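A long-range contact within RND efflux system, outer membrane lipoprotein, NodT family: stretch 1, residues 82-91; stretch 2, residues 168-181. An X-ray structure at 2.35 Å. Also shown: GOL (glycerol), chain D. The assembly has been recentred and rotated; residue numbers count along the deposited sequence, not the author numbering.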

# COMPACT_ATOMS: atom_id res chain seq x y z
N ALA A 82 -13.42 -1.17 8.53
CA ALA A 82 -12.95 -0.07 7.69
C ALA A 82 -12.45 -0.58 6.35
O ALA A 82 -12.79 -0.02 5.30
N ARG A 83 -11.66 -1.65 6.36
CA ARG A 83 -11.15 -2.21 5.11
C ARG A 83 -12.29 -2.66 4.20
O ARG A 83 -12.23 -2.48 2.98
N ALA A 84 -13.34 -3.25 4.79
CA ALA A 84 -14.49 -3.66 3.99
C ALA A 84 -15.22 -2.46 3.40
O ALA A 84 -15.85 -2.58 2.34
N LEU A 85 -15.13 -1.30 4.05
CA LEU A 85 -15.85 -0.13 3.56
C LEU A 85 -15.19 0.45 2.31
O LEU A 85 -15.88 0.83 1.36
N TYR A 86 -13.86 0.51 2.29
CA TYR A 86 -13.17 1.27 1.25
C TYR A 86 -12.10 0.50 0.49
O TYR A 86 -11.60 1.03 -0.51
N ARG A 87 -11.72 -0.70 0.91
CA ARG A 87 -10.52 -1.31 0.33
C ARG A 87 -10.76 -2.69 -0.28
O ARG A 87 -10.31 -2.95 -1.39
N ILE A 88 -11.46 -3.57 0.45
CA ILE A 88 -11.57 -4.96 0.01
C ILE A 88 -12.25 -5.05 -1.35
O ILE A 88 -11.80 -5.78 -2.24
N GLN A 89 -13.34 -4.30 -1.54
CA GLN A 89 -14.10 -4.39 -2.78
C GLN A 89 -13.52 -3.54 -3.90
O GLN A 89 -13.91 -3.73 -5.06
N ARG A 90 -12.61 -2.61 -3.61
CA ARG A 90 -11.93 -1.86 -4.65
C ARG A 90 -10.67 -2.55 -5.15
O ARG A 90 -9.92 -1.96 -5.93
N ALA A 91 -10.43 -3.79 -4.72
CA ALA A 91 -9.34 -4.59 -5.27
C ALA A 91 -9.61 -5.05 -6.70
O ALA A 91 -8.76 -5.72 -7.29
N ALA A 168 -0.92 1.73 9.88
CA ALA A 168 -0.84 1.66 8.43
C ALA A 168 -2.20 1.86 7.78
O ALA A 168 -2.31 2.53 6.75
N GLU A 169 -3.25 1.29 8.37
CA GLU A 169 -4.57 1.40 7.77
C GLU A 169 -5.11 2.82 7.84
O GLU A 169 -5.83 3.25 6.93
N VAL A 170 -4.78 3.56 8.90
CA VAL A 170 -5.15 4.97 8.96
C VAL A 170 -4.44 5.76 7.86
O VAL A 170 -5.04 6.63 7.22
N ALA A 171 -3.16 5.45 7.63
CA ALA A 171 -2.40 6.18 6.62
C ALA A 171 -2.91 5.88 5.22
O ALA A 171 -3.10 6.79 4.41
N ASN A 172 -3.14 4.60 4.92
CA ASN A 172 -3.60 4.24 3.58
C ASN A 172 -5.00 4.77 3.31
O ASN A 172 -5.35 5.04 2.16
N THR A 173 -5.82 4.93 4.36
CA THR A 173 -7.17 5.44 4.17
C THR A 173 -7.18 6.95 3.93
O THR A 173 -7.93 7.44 3.09
N TYR A 174 -6.35 7.69 4.67
CA TYR A 174 -6.28 9.14 4.47
C TYR A 174 -5.60 9.47 3.14
O TYR A 174 -5.99 10.42 2.46
N LEU A 175 -4.58 8.69 2.76
CA LEU A 175 -3.97 8.87 1.45
C LEU A 175 -4.96 8.54 0.34
O LEU A 175 -5.06 9.28 -0.65
N THR A 176 -5.69 7.44 0.49
CA THR A 176 -6.74 7.11 -0.48
C THR A 176 -7.79 8.21 -0.55
O THR A 176 -8.31 8.50 -1.63
N LEU A 177 -8.10 8.84 0.59
CA LEU A 177 -9.03 9.96 0.58
C LEU A 177 -8.51 11.10 -0.29
O LEU A 177 -9.23 11.61 -1.16
N LEU A 178 -7.25 11.50 -0.08
CA LEU A 178 -6.68 12.59 -0.86
C LEU A 178 -6.59 12.23 -2.34
O LEU A 178 -6.68 13.11 -3.20
N ALA A 179 -6.41 10.94 -2.65
CA ALA A 179 -6.38 10.52 -4.04
C ALA A 179 -7.76 10.61 -4.67
O ALA A 179 -7.91 11.09 -5.80
N ASP A 180 -8.79 10.16 -3.95
CA ASP A 180 -10.15 10.21 -4.48
C ASP A 180 -10.67 11.63 -4.63
O ASP A 180 -11.55 11.87 -5.46
N ARG A 181 -10.14 12.58 -3.85
CA ARG A 181 -10.48 13.98 -4.06
C ARG A 181 -9.88 14.49 -5.36
O ARG A 181 -10.56 15.15 -6.16

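Buried charge is tolerated when every carboxylate finds a partner, and this contact is a compact example. The CA-to-CB bond of Glu169 (chi1 t, chi2 p) points sideways to the other stretch, yet the end of the side chain reaches it and gathers three donors. Glu169 OE2 accepts hydrogen bonds from Tyr86 OH at 2.6 Å and from Arg87 NH1 at 3.0 Å, the latter a salt bridge; a longer salt bridge joins Glu169 OE1 to Arg83 NH1 at 3.3 Å. Arg87 gets there fully extended, with chi1 to chi3 all t. Further along, Arg90 NH1 forms a salt bridge with Asp180 OD2 at 2.7 Å. A glycerol, probably from the crystallisation liquor, spans this pair: its O2 donates to Asp180 OD1 (2.7 Å), and its O3 takes a weak hydrogen bond from Arg90 NH1 (2.9 Å).

The Tyr86 hydroxyl both donates and accepts, for Asn172 ND2 binds Tyr86 OH at 2.8 Å. That same amide lies over one face of the Arg87 guanidinium, with ND2 3.4 Å from Arg87 CZ. Packing follows the polar pattern: Tyr86, its chi1 between wells at 92°, points toward the helix as a knob among Glu169, Asn172, Thr173 and Thr176. Thr173 CG2 makes a CH-pi contact over the ring, 4.2 Å from the centroid of Tyr86, while Thr176 OG1 approaches the edge.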

# COMPACT_ATOMS: atom_id res chain seq x y z
CB ALA A 82 -11.86 0.72 8.41
CB ARG A 83 -10.21 -3.38 5.41
CG ARG A 83 -8.87 -2.96 5.98
CD ARG A 83 -8.12 -4.14 6.59
NE ARG A 83 -8.00 -5.25 5.65
CZ ARG A 83 -7.07 -5.35 4.72
NH1 ARG A 83 -6.17 -4.38 4.58
NH2 ARG A 83 -7.03 -6.40 3.91
CB ALA A 84 -15.44 -4.50 4.83
CB LEU A 85 -15.95 0.93 4.65
CG LEU A 85 -17.07 0.74 5.68
CD1 LEU A 85 -17.12 1.90 6.65
CD2 LEU A 85 -18.40 0.56 4.97
CB TYR A 86 -12.52 2.53 1.85
CG TYR A 86 -11.10 2.31 2.30
CD1 TYR A 86 -10.81 1.63 3.48
CD2 TYR A 86 -10.03 2.78 1.54
CE1 TYR A 86 -9.51 1.43 3.89
CE2 TYR A 86 -8.72 2.58 1.94
CZ TYR A 86 -8.47 1.91 3.12
OH TYR A 86 -7.17 1.70 3.53
CB ARG A 87 -9.42 -1.40 1.39
CG ARG A 87 -8.05 -1.69 0.81
CD ARG A 87 -6.96 -1.43 1.83
NE ARG A 87 -5.62 -1.57 1.25
CZ ARG A 87 -4.50 -1.49 1.95
NH1 ARG A 87 -4.53 -1.28 3.26
NH2 ARG A 87 -3.33 -1.64 1.34
CB ILE A 88 -12.32 -5.80 1.06
CG1 ILE A 88 -11.69 -5.62 2.44
CG2 ILE A 88 -12.32 -7.27 0.67
CD1 ILE A 88 -10.26 -6.09 2.51
CB GLN A 89 -15.56 -3.99 -2.53
CG GLN A 89 -16.36 -5.02 -1.74
CD GLN A 89 -16.62 -6.31 -2.51
OE1 GLN A 89 -16.11 -6.51 -3.62
NE2 GLN A 89 -17.41 -7.19 -1.92
CB ARG A 90 -11.59 -0.45 -4.15
CG ARG A 90 -12.69 0.56 -4.42
CD ARG A 90 -12.18 1.97 -4.24
NE ARG A 90 -12.75 2.62 -3.06
CZ ARG A 90 -12.28 3.75 -2.54
NH1 ARG A 90 -11.24 4.35 -3.09
NH2 ARG A 90 -12.86 4.27 -1.46
CB ALA A 91 -9.07 -5.80 -4.38
CB ALA A 168 -0.24 0.33 8.01
CB GLU A 169 -5.54 0.43 8.44
CG GLU A 169 -6.72 0.04 7.56
CD GLU A 169 -6.30 -0.71 6.31
OE1 GLU A 169 -5.62 -1.75 6.43
OE2 GLU A 169 -6.64 -0.25 5.19
CB VAL A 170 -4.84 5.55 10.36
CG1 VAL A 170 -5.03 7.05 10.36
CG2 VAL A 170 -5.73 4.89 11.41
CB ALA A 171 -0.91 5.84 6.74
CB ASN A 172 -3.58 2.72 3.40
CG ASN A 172 -3.87 2.31 1.96
OD1 ASN A 172 -3.00 2.42 1.09
ND2 ASN A 172 -5.08 1.82 1.72
CB THR A 173 -8.04 5.09 5.38
OG1 THR A 173 -8.05 3.67 5.55
CG2 THR A 173 -9.47 5.56 5.17
CB TYR A 174 -5.54 9.80 5.63
CG TYR A 174 -5.37 11.29 5.49
CD1 TYR A 174 -6.47 12.15 5.59
CD2 TYR A 174 -4.12 11.86 5.29
CE1 TYR A 174 -6.32 13.52 5.48
CE2 TYR A 174 -3.96 13.23 5.17
CZ TYR A 174 -5.06 14.05 5.26
OH TYR A 174 -4.90 15.42 5.14
CB LEU A 175 -2.71 8.01 1.34
CG LEU A 175 -1.52 8.50 2.16
CD1 LEU A 175 -0.33 7.57 2.04
CD2 LEU A 175 -1.14 9.91 1.75
CB THR A 176 -7.38 5.76 -0.12
OG1 THR A 176 -6.41 4.72 -0.25
CG2 THR A 176 -8.56 5.46 -1.03
CB LEU A 177 -9.26 10.45 2.01
CG LEU A 177 -10.13 11.70 2.15
CD1 LEU A 177 -11.53 11.45 1.61
CD2 LEU A 177 -10.19 12.15 3.61
CB LEU A 178 -5.31 12.96 -0.31
CG LEU A 178 -5.29 13.37 1.17
CD1 LEU A 178 -3.91 13.82 1.59
CD2 LEU A 178 -6.32 14.46 1.43
CB ALA A 179 -5.82 9.10 -4.15
CB ASP A 180 -11.09 9.40 -3.58
CG ASP A 180 -11.06 7.91 -3.91
OD1 ASP A 180 -10.95 7.57 -5.10
OD2 ASP A 180 -11.15 7.08 -2.97
CB ARG A 181 -10.01 14.83 -2.88
CG ARG A 181 -10.79 14.63 -1.60
CD ARG A 181 -10.25 15.54 -0.51
NE ARG A 181 -10.94 15.36 0.76
CZ ARG A 181 -10.67 16.06 1.86
NH1 ARG A 181 -9.73 17.00 1.84
NH2 ARG A 181 -11.35 15.84 2.98
C1 GOL D . -7.80 4.71 -6.81
O1 GOL D . -8.64 4.67 -7.92
C2 GOL D . -8.70 5.01 -5.59
O2 GOL D . -8.54 6.30 -5.12
C3 GOL D . -8.31 3.94 -4.55
O3 GOL D . -9.24 2.92 -4.65